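PDB 6QRZ: ribonucleoside-diphosphate reductase, which probably acts as an R2-like ligand-binding oxidase, using a mixed manganese/iron cofactor held in a ferritin-like helical fold. Local coordinates for residues T203-I207 and F277-F283; L83-L88 and L146-T150; M107-R112 and Y237-R241. One frame throughout, in Å; residues are numbered along the deposited sequence.

Contact 1. Residues T203-I207 and F277-F283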
loop_
_atom_site.group_PDB
_atom_site.type_symbol
_atom_site.label_atom_id
_atom_site.label_comp_id
_atom_site.label_asym_id
_atom_site.label_seq_id
_atom_site.Cartn_x
_atom_site.Cartn_y
_atom_site.Cartn_z
ATOM N N THR A 203 -10.920 -23.907 -8.580
ATOM C CA THR A 203 -11.107 -24.079 -10.016
ATOM C C THR A 203 -9.765 -24.101 -10.735
ATOM O O THR A 203 -9.553 -24.910 -11.646
ATOM C CB THR A 203 -11.998 -22.967 -10.570
ATOM O OG1 THR A 203 -13.268 -22.993 -9.909
ATOM C CG2 THR A 203 -12.208 -23.146 -12.066
ATOM N N PHE A 204 -8.842 -23.223 -10.333
ATOM C CA PHE A 204 -7.485 -23.283 -10.864
ATOM C C PHE A 204 -6.768 -24.558 -10.435
ATOM O O PHE A 204 -5.846 -25.010 -11.121
ATOM C CB PHE A 204 -6.687 -22.058 -10.418
ATOM C CG PHE A 204 -7.007 -20.806 -11.185
ATOM C CD1 PHE A 204 -7.454 -20.871 -12.494
ATOM C CD2 PHE A 204 -6.858 -19.562 -10.595
ATOM C CE1 PHE A 204 -7.748 -19.715 -13.199
ATOM C CE2 PHE A 204 -7.150 -18.406 -11.292
ATOM C CZ PHE A 204 -7.596 -18.481 -12.597
ATOM N N LYS A 205 -7.172 -25.145 -9.306
ATOM C CA LYS A 205 -6.522 -26.360 -8.824
ATOM C C LYS A 205 -6.807 -27.546 -9.739
ATOM O O LYS A 205 -5.917 -28.366 -9.999
ATOM C CB LYS A 205 -6.976 -26.658 -7.394
ATOM C CG LYS A 205 -6.426 -27.948 -6.811
ATOM C CD LYS A 205 -6.961 -28.184 -5.409
ATOM C CE LYS A 205 -6.411 -29.470 -4.812
ATOM N NZ LYS A 205 -4.930 -29.429 -4.657
ATOM N N HIS A 206 -8.038 -27.654 -10.241
ATOM C CA HIS A 206 -8.415 -28.758 -11.115
ATOM C C HIS A 206 -8.040 -28.520 -12.571
ATOM O O HIS A 206 -8.048 -29.473 -13.359
ATOM C CB HIS A 206 -9.919 -29.026 -11.004
ATOM C CG HIS A 206 -10.367 -29.385 -9.622
ATOM N ND1 HIS A 206 -10.041 -30.582 -9.021
ATOM C CD2 HIS A 206 -11.118 -28.705 -8.722
ATOM C CE1 HIS A 206 -10.569 -30.622 -7.810
ATOM N NE2 HIS A 206 -11.225 -29.495 -7.604
ATOM N N ILE A 207 -7.715 -27.287 -12.949
ATOM C CA ILE A 207 -7.316 -26.996 -14.322
ATOM C C ILE A 207 -5.826 -27.231 -14.528
ATOM O O ILE A 207 -5.415 -27.784 -15.552
ATOM C CB ILE A 207 -7.715 -25.552 -14.692
ATOM C CG1 ILE A 207 -9.237 -25.427 -14.795
ATOM C CG2 ILE A 207 -7.048 -25.117 -15.994
ATOM C CD1 ILE A 207 -9.713 -24.029 -15.135
ATOM N N PHE A 277 -12.565 -28.503 -18.832
ATOM C CA PHE A 277 -11.509 -28.936 -17.915
ATOM C C PHE A 277 -11.982 -30.044 -16.976
ATOM O O PHE A 277 -11.431 -30.224 -15.888
ATOM C CB PHE A 277 -10.954 -27.759 -17.104
ATOM C CG PHE A 277 -10.335 -26.678 -17.944
ATOM C CD1 PHE A 277 -9.056 -26.827 -18.452
ATOM C CD2 PHE A 277 -11.026 -25.508 -18.215
ATOM C CE1 PHE A 277 -8.477 -25.834 -19.223
ATOM C CE2 PHE A 277 -10.452 -24.508 -18.987
ATOM C CZ PHE A 277 -9.176 -24.672 -19.490
ATOM N N GLY A 278 -12.998 -30.799 -17.389
ATOM C CA GLY A 278 -13.550 -31.840 -16.541
ATOM C C GLY A 278 -14.213 -31.329 -15.283
ATOM O O GLY A 278 -14.232 -32.033 -14.267
ATOM N N LEU A 279 -14.757 -30.115 -15.319
ATOM C CA LEU A 279 -15.392 -29.515 -14.156
ATOM C C LEU A 279 -16.885 -29.811 -14.150
ATOM O O LEU A 279 -17.548 -29.759 -15.190
ATOM C CB LEU A 279 -15.161 -28.003 -14.137
ATOM C CG LEU A 279 -13.719 -27.536 -13.934
ATOM C CD1 LEU A 279 -13.624 -26.024 -14.061
ATOM C CD2 LEU A 279 -13.195 -27.998 -12.583
ATOM N N THR A 280 -17.407 -30.121 -12.965
ATOM C CA THR A 280 -18.827 -30.383 -12.771
ATOM C C THR A 280 -19.501 -29.151 -12.193
ATOM O O THR A 280 -19.003 -28.590 -11.205
ATOM C CB THR A 280 -19.030 -31.572 -11.834
ATOM O OG1 THR A 280 -18.376 -32.727 -12.376
ATOM C CG2 THR A 280 -20.511 -31.872 -11.657
ATOM N N PRO A 281 -20.615 -28.690 -12.771
ATOM C CA PRO A 281 -21.281 -27.500 -12.215
ATOM C C PRO A 281 -21.809 -27.707 -10.808
ATOM O O PRO A 281 -21.949 -26.731 -10.061
ATOM C CB PRO A 281 -22.415 -27.234 -13.215
ATOM C CG PRO A 281 -22.654 -28.551 -13.878
ATOM C CD PRO A 281 -21.309 -29.211 -13.961
ATOM N N ASP A 282 -22.108 -28.947 -10.420
ATOM C CA ASP A 282 -22.550 -29.230 -9.060
ATOM C C ASP A 282 -21.397 -29.321 -8.069
ATOM O O ASP A 282 -21.648 -29.408 -6.862
ATOM C CB ASP A 282 -23.355 -30.532 -9.029
ATOM C CG ASP A 282 -24.642 -30.442 -9.828
ATOM O OD1 ASP A 282 -25.216 -29.336 -9.910
ATOM O OD2 ASP A 282 -25.078 -31.477 -10.373
ATOM N N PHE A 283 -20.151 -29.302 -8.542
ATOM C CA PHE A 283 -18.992 -29.392 -7.661
ATOM C C PHE A 283 -18.456 -28.021 -7.267
ATOM O O PHE A 283 -18.135 -27.797 -6.094
ATOM C CB PHE A 283 -17.889 -30.216 -8.330
ATOM C CG PHE A 283 -16.632 -30.325 -7.515
ATOM C CD1 PHE A 283 -16.565 -31.185 -6.431
ATOM C CD2 PHE A 283 -15.515 -29.569 -7.836
ATOM C CE1 PHE A 283 -15.410 -31.286 -5.678
ATOM C CE2 PHE A 283 -14.359 -29.666 -7.089
ATOM C CZ PHE A 283 -14.305 -30.525 -6.008
#

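Contact 2. Residues L83-L88 and L146-T150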
loop_
_atom_site.group_PDB
_atom_site.type_symbol
_atom_site.label_atom_id
_atom_site.label_comp_id
_atom_site.label_asym_id
_atom_site.label_seq_id
_atom_site.Cartn_x
_atom_site.Cartn_y
_atom_site.Cartn_z
ATOM N N LEU A 83 -9.920 -17.761 -19.979
ATOM C CA LEU A 83 -9.887 -16.308 -20.100
ATOM C C LEU A 83 -11.005 -15.660 -19.295
ATOM O O LEU A 83 -10.856 -14.525 -18.828
ATOM C CB LEU A 83 -9.985 -15.904 -21.572
ATOM C CG LEU A 83 -9.924 -14.412 -21.902
ATOM C CD1 LEU A 83 -8.609 -13.815 -21.431
ATOM C CD2 LEU A 83 -10.116 -14.190 -23.394
ATOM N N ASN A 84 -12.124 -16.363 -19.117
ATOM C CA ASN A 84 -13.229 -15.818 -18.337
ATOM C C ASN A 84 -12.857 -15.704 -16.864
ATOM O O ASN A 84 -12.992 -14.633 -16.261
ATOM C CB ASN A 84 -14.474 -16.690 -18.517
ATOM C CG ASN A 84 -15.693 -16.123 -17.814
ATOM O OD1 ASN A 84 -15.707 -14.963 -17.404
ATOM N ND2 ASN A 84 -16.728 -16.943 -17.678
ATOM N N ILE A 85 -12.376 -16.799 -16.270
ATOM C CA ILE A 85 -12.061 -16.788 -14.845
ATOM C C ILE A 85 -10.835 -15.928 -14.560
ATOM O O ILE A 85 -10.700 -15.375 -13.462
ATOM C CB ILE A 85 -11.883 -18.228 -14.330
ATOM C CG1 ILE A 85 -10.822 -18.966 -15.149
ATOM C CG2 ILE A 85 -13.210 -18.974 -14.375
ATOM C CD1 ILE A 85 -10.753 -20.450 -14.862
ATOM N N VAL A 86 -9.926 -15.795 -15.528
ATOM C CA VAL A 86 -8.805 -14.875 -15.361
ATOM C C VAL A 86 -9.290 -13.433 -15.445
ATOM O O VAL A 86 -8.825 -12.560 -14.701
ATOM C CB VAL A 86 -7.706 -15.173 -16.398
ATOM C CG1 VAL A 86 -6.692 -14.042 -16.449
ATOM C CG2 VAL A 86 -7.011 -16.484 -16.063
ATOM N N SER A 87 -10.243 -13.162 -16.341
ATOM C CA SER A 87 -10.828 -11.827 -16.421
ATOM C C SER A 87 -11.592 -11.472 -15.154
ATOM O O SER A 87 -11.747 -10.288 -14.837
ATOM C CB SER A 87 -11.752 -11.727 -17.634
ATOM O OG SER A 87 -11.073 -12.076 -18.827
ATOM N N LEU A 88 -12.082 -12.476 -14.422
ATOM C CA LEU A 88 -12.803 -12.203 -13.184
ATOM C C LEU A 88 -11.854 -11.729 -12.090
ATOM O O LEU A 88 -12.118 -10.726 -11.417
ATOM C CB LEU A 88 -13.568 -13.447 -12.736
ATOM C CG LEU A 88 -14.698 -13.902 -13.660
ATOM C CD1 LEU A 88 -15.397 -15.128 -13.093
ATOM C CD2 LEU A 88 -15.686 -12.771 -13.892
ATOM N N LEU A 146 -11.536 -7.287 -22.210
ATOM C CA LEU A 146 -12.082 -8.377 -21.412
ATOM C C LEU A 146 -13.305 -7.939 -20.614
ATOM O O LEU A 146 -13.718 -8.640 -19.686
ATOM C CB LEU A 146 -11.011 -8.943 -20.477
ATOM C CG LEU A 146 -9.800 -9.561 -21.176
ATOM C CD1 LEU A 146 -8.813 -10.135 -20.173
ATOM C CD2 LEU A 146 -10.244 -10.624 -22.169
ATOM N N THR A 147 -13.890 -6.787 -20.954
ATOM C CA THR A 147 -15.098 -6.327 -20.277
ATOM C C THR A 147 -16.309 -7.193 -20.609
ATOM O O THR A 147 -17.269 -7.225 -19.830
ATOM C CB THR A 147 -15.373 -4.863 -20.644
ATOM O OG1 THR A 147 -14.167 -4.103 -20.498
ATOM C CG2 THR A 147 -16.439 -4.264 -19.738
ATOM N N ILE A 148 -16.275 -7.918 -21.726
ATOM C CA ILE A 148 -17.382 -8.787 -22.116
ATOM C C ILE A 148 -17.316 -10.093 -21.333
ATOM O O ILE A 148 -17.995 -11.069 -21.674
ATOM C CB ILE A 148 -17.380 -9.042 -23.635
ATOM C CG1 ILE A 148 -15.972 -9.382 -24.132
ATOM C CG2 ILE A 148 -17.935 -7.835 -24.380
ATOM C CD1 ILE A 148 -15.711 -10.865 -24.277
ATOM N N PHE A 149 -16.493 -10.120 -20.282
ATOM C CA PHE A 149 -16.444 -11.231 -19.344
ATOM C C PHE A 149 -16.852 -10.856 -17.929
ATOM O O PHE A 149 -17.263 -11.741 -17.172
ATOM C CB PHE A 149 -15.031 -11.835 -19.290
ATOM C CG PHE A 149 -14.681 -12.676 -20.481
ATOM C CD1 PHE A 149 -15.212 -13.946 -20.624
ATOM C CD2 PHE A 149 -13.808 -12.207 -21.447
ATOM C CE1 PHE A 149 -14.889 -14.728 -21.712
ATOM C CE2 PHE A 149 -13.479 -12.986 -22.541
ATOM C CZ PHE A 149 -14.022 -14.248 -22.674
ATOM N N THR A 150 -16.748 -9.584 -17.550
ATOM C CA THR A 150 -17.029 -9.143 -16.190
ATOM C C THR A 150 -18.470 -8.697 -15.986
ATOM O O THR A 150 -18.849 -8.394 -14.849
ATOM C CB THR A 150 -16.090 -7.991 -15.806
ATOM O OG1 THR A 150 -16.459 -7.477 -14.522
ATOM C CG2 THR A 150 -16.179 -6.870 -16.825
#

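Contact 3. Residues M107-R112 and Y237-R241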
loop_
_atom_site.group_PDB
_atom_site.type_symbol
_atom_site.label_atom_id
_atom_site.label_comp_id
_atom_site.label_asym_id
_atom_site.label_seq_id
_atom_site.Cartn_x
_atom_site.Cartn_y
_atom_site.Cartn_z
ATOM N N MET A 107 -9.462 3.229 9.457
ATOM C CA MET A 107 -8.489 2.845 10.470
ATOM C C MET A 107 -7.602 4.011 10.885
ATOM O O MET A 107 -7.068 4.001 11.998
ATOM C CB MET A 107 -7.633 1.684 9.966
ATOM C CG MET A 107 -8.395 0.381 9.826
ATOM S SD MET A 107 -9.110 -0.157 11.390
ATOM C CE MET A 107 -10.049 -1.586 10.861
ATOM N N ILE A 108 -7.433 5.011 10.019
ATOM C CA ILE A 108 -6.718 6.217 10.420
ATOM C C ILE A 108 -7.556 7.024 11.404
ATOM O O ILE A 108 -7.046 7.513 12.419
ATOM C CB ILE A 108 -6.330 7.046 9.184
ATOM C CG1 ILE A 108 -5.334 6.271 8.320
ATOM C CG2 ILE A 108 -5.742 8.386 9.600
ATOM C CD1 ILE A 108 -5.032 6.933 6.998
ATOM N N ASN A 109 -8.854 7.168 11.127
ATOM C CA ASN A 109 -9.746 7.833 12.069
ATOM C C ASN A 109 -9.968 7.009 13.329
ATOM O O ASN A 109 -10.365 7.566 14.358
ATOM C CB ASN A 109 -11.085 8.140 11.401
ATOM C CG ASN A 109 -10.984 9.256 10.383
ATOM O OD1 ASN A 109 -10.299 10.253 10.610
ATOM N ND2 ASN A 109 -11.662 9.093 9.253
ATOM N N GLU A 110 -9.728 5.701 13.272
ATOM C CA GLU A 110 -9.808 4.847 14.448
ATOM C C GLU A 110 -8.493 4.785 15.215
ATOM O O GLU A 110 -8.452 4.202 16.304
ATOM C CB GLU A 110 -10.245 3.433 14.042
ATOM C CG GLU A 110 -10.888 2.625 15.162
ATOM C CD GLU A 110 -11.435 1.291 14.688
ATOM O OE1 GLU A 110 -11.458 1.057 13.461
ATOM O OE2 GLU A 110 -11.840 0.476 15.543
ATOM N N GLY A 111 -7.426 5.376 14.680
ATOM C CA GLY A 111 -6.141 5.378 15.351
ATOM C C GLY A 111 -5.408 4.057 15.344
ATOM O O GLY A 111 -4.364 3.943 15.992
ATOM N N ARG A 112 -5.920 3.054 14.629
ATOM C CA ARG A 112 -5.301 1.730 14.585
ATOM C C ARG A 112 -4.217 1.735 13.511
ATOM O O ARG A 112 -4.391 1.239 12.397
ATOM C CB ARG A 112 -6.349 0.658 14.325
ATOM C CG ARG A 112 -7.528 0.706 15.278
ATOM C CD ARG A 112 -8.483 -0.444 15.018
ATOM N NE ARG A 112 -7.811 -1.734 15.123
ATOM C CZ ARG A 112 -7.713 -2.434 16.247
ATOM N NH1 ARG A 112 -8.251 -1.970 17.366
ATOM N NH2 ARG A 112 -7.078 -3.599 16.251
ATOM N N TYR A 237 -9.780 -11.597 11.429
ATOM C CA TYR A 237 -9.417 -10.886 12.649
ATOM C C TYR A 237 -10.187 -9.577 12.783
ATOM O O TYR A 237 -10.601 -9.202 13.886
ATOM C CB TYR A 237 -7.912 -10.628 12.670
ATOM C CG TYR A 237 -7.459 -9.715 13.785
ATOM C CD1 TYR A 237 -7.299 -10.194 15.078
ATOM C CD2 TYR A 237 -7.184 -8.375 13.544
ATOM C CE1 TYR A 237 -6.885 -9.364 16.100
ATOM C CE2 TYR A 237 -6.769 -7.536 14.560
ATOM C CZ TYR A 237 -6.620 -8.036 15.836
ATOM O OH TYR A 237 -6.206 -7.206 16.853
ATOM N N LEU A 238 -10.391 -8.870 11.669
ATOM C CA LEU A 238 -11.093 -7.592 11.724
ATOM C C LEU A 238 -12.562 -7.790 12.074
ATOM O O LEU A 238 -13.109 -7.079 12.926
ATOM C CB LEU A 238 -10.947 -6.856 10.388
ATOM C CG LEU A 238 -11.045 -5.324 10.374
ATOM C CD1 LEU A 238 -10.531 -4.778 9.051
ATOM C CD2 LEU A 238 -12.465 -4.828 10.626
ATOM N N ILE A 239 -13.222 -8.754 11.428
ATOM C CA ILE A 239 -14.645 -8.954 11.673
ATOM C C ILE A 239 -14.870 -9.555 13.058
ATOM O O ILE A 239 -15.818 -9.183 13.758
ATOM C CB ILE A 239 -15.272 -9.812 10.556
ATOM C CG1 ILE A 239 -16.789 -9.903 10.732
ATOM C CG2 ILE A 239 -14.651 -11.196 10.504
ATOM C CD1 ILE A 239 -17.503 -8.582 10.557
ATOM N N THR A 240 -13.994 -10.468 13.488
ATOM C CA THR A 240 -14.112 -11.014 14.837
ATOM C C THR A 240 -13.845 -9.952 15.893
ATOM O O THR A 240 -14.435 -9.997 16.978
ATOM C CB THR A 240 -13.159 -12.196 15.028
ATOM O OG1 THR A 240 -11.819 -11.789 14.721
ATOM C CG2 THR A 240 -13.556 -13.362 14.132
ATOM N N ARG A 241 -12.965 -8.992 15.599
ATOM C CA ARG A 241 -12.737 -7.890 16.526
ATOM C C ARG A 241 -13.984 -7.032 16.687
ATOM O O ARG A 241 -14.211 -6.457 17.757
ATOM C CB ARG A 241 -11.560 -7.036 16.050
ATOM C CG ARG A 241 -11.179 -5.914 17.003
ATOM C CD ARG A 241 -9.978 -5.136 16.495
ATOM N NE ARG A 241 -10.255 -4.448 15.237
ATOM C CZ ARG A 241 -10.754 -3.218 15.153
ATOM N NH1 ARG A 241 -11.035 -2.538 16.257
ATOM N NH2 ARG A 241 -10.972 -2.669 13.967
#

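Contact 1. Residues T203-I207 and F277-F283
In this all-helical, ferritin-like fold, the chain segment leading into helix 281-301 lies against helix 192-211, and 313 Å² is buried without any hydrogen bond between the two. Start at Phe277, where Phe277 CA is 5.9 Å from Ile207 CA. Its ring offers one face to the isoleucine: Ile207 CG2 makes a CH-pi contact 3.9 Å from the ring centroid, and Ile207 CG1 comes within 3.6 Å of Phe277 CG. Phe277 and Gly278 both have positive phi, which glycine accepts easily, and together they turn the chain. Leu279 then reaches back, its CD1 3.8 Å from Thr203 CG2 and its CD2 3.8 Å from His206 CB. Thr203 and Ile207 also touch helix 76-98, at Tyr81 and Ile85. Thr280 takes the N-cap position of helix 281-301 without a capping bond from its side chain, while Phe283 N bonds back to Thr280 O at 3.0 Å. In the first turn, Phe283 meets His206 obliquely, with ring planes at 75° and Phe283 CE2 3.2 Å from His206 NE2.

Contact 2. Residues L83-L88 and L146-T150
This is a largely apolar packing contact on the side of helix 76-98, a long helix of the ferritin-like bundle that also carries the manganese ligand Glu93. Its partner is the short, weakly bonded helical turn 147-150, between helices 113-139 and 155-169. The two segments bury 340 Å² with no hydrogen bond between them. Phe149 lies at the centre of the contact. Phe149 CA sits 5.7 Å from Asn84 CA. The ring lies against the helix with the Asn84 backbone N over one face; Asn84 OD1 also approaches Phe149 CD1 at 3.4 Å. Leu83 packs on both residues that point at the helix from the other segment: Leu83 CD2 is 3.7 Å from Phe149 CE2, and Leu83 CD1 is 3.7 Å from Leu146 CD2. One turn on, the small Ser87 is consistent with the close approach of the backbones, with Ser87 CB 3.7 Å from Phe149 CB and Ser87 OG 3.3 Å from Leu146 CD1. Leu88 closes the row, its CD2 3.8 Å from Phe149 O. Beyond the two segments, Tyr157 of helix 155-169 touches both Leu88 and Thr150. Leu146 makes backbone hydrogen bonds to the second subunit and Thr147 packs on Ser36 of that subunit, so this part of the chain lies between helix 76-98 and the neighbouring chain. Ser87 satisfies its own polarity: its OG donates a very short 2.5 Å bond to Leu83 O, so the hydroxyl can sit among carbon atoms, and the two segments meet mainly through apolar and van der Waals contact.

Contact 3. Residues M107-R112 and Y237-R241
Arg241 NH1 donates a hydrogen bond of 3.2 Å to Glu110 OE2, a salt bridge with a nearly straight N-H...O angle of 163°. The same guanidinium lies flat on that of Arg112, centres 3.3 Å apart and planes at 14°. Both groups are donors, and Arg112 NH1 comes within 3.1 Å of Arg241 NH1, so the like charges need carboxylates nearby: Glu110 serves Arg241, and Asp115 forms a salt bridge with Arg112. Gly111, with positive phi, ends helix 100-109 in a Schellman motif that brings Arg112 to the N-cap position of helix 113-139. The contact thus ties the junction between these two helices of the ferritin-like fold to helix 215-245. Beside the charged groups, Met107 CE lies 3.4 Å from Arg241 NH2, near the guanidinium plane, and packs on Leu238 CD1 at 3.7 Å. Leu238 also touches Val185 of helix 178-190, while the Tyr237 ring meets that of Phe44.

In the fold
Contacts 1 and 2 adjoin, their centres 17 Å apart, because helix 76-98 packs on helix 192-211: Ile85 CD1 lies 3.5 Å from Phe204 CE1 and 3.7 Å from Ile207 CD1. Contact 3 is on the opposite side of the chain's centre, its centre about 37 Å from that of contact 1 and 33 Å from that of contact 2. The metal site lies between, with manganese bound by Glu93, Glu126, His129 and Glu228, and iron by Glu126, Glu228 and His231. The Leu88 side chain in contact 2 is about 11 Å from manganese; the side chain of Leu238 is about 12 Å from the bound Fe (III) ion. Helix 76-98, of contact 2, carries Glu93, and helix 215-245, of contact 3, carries Glu228 and His231.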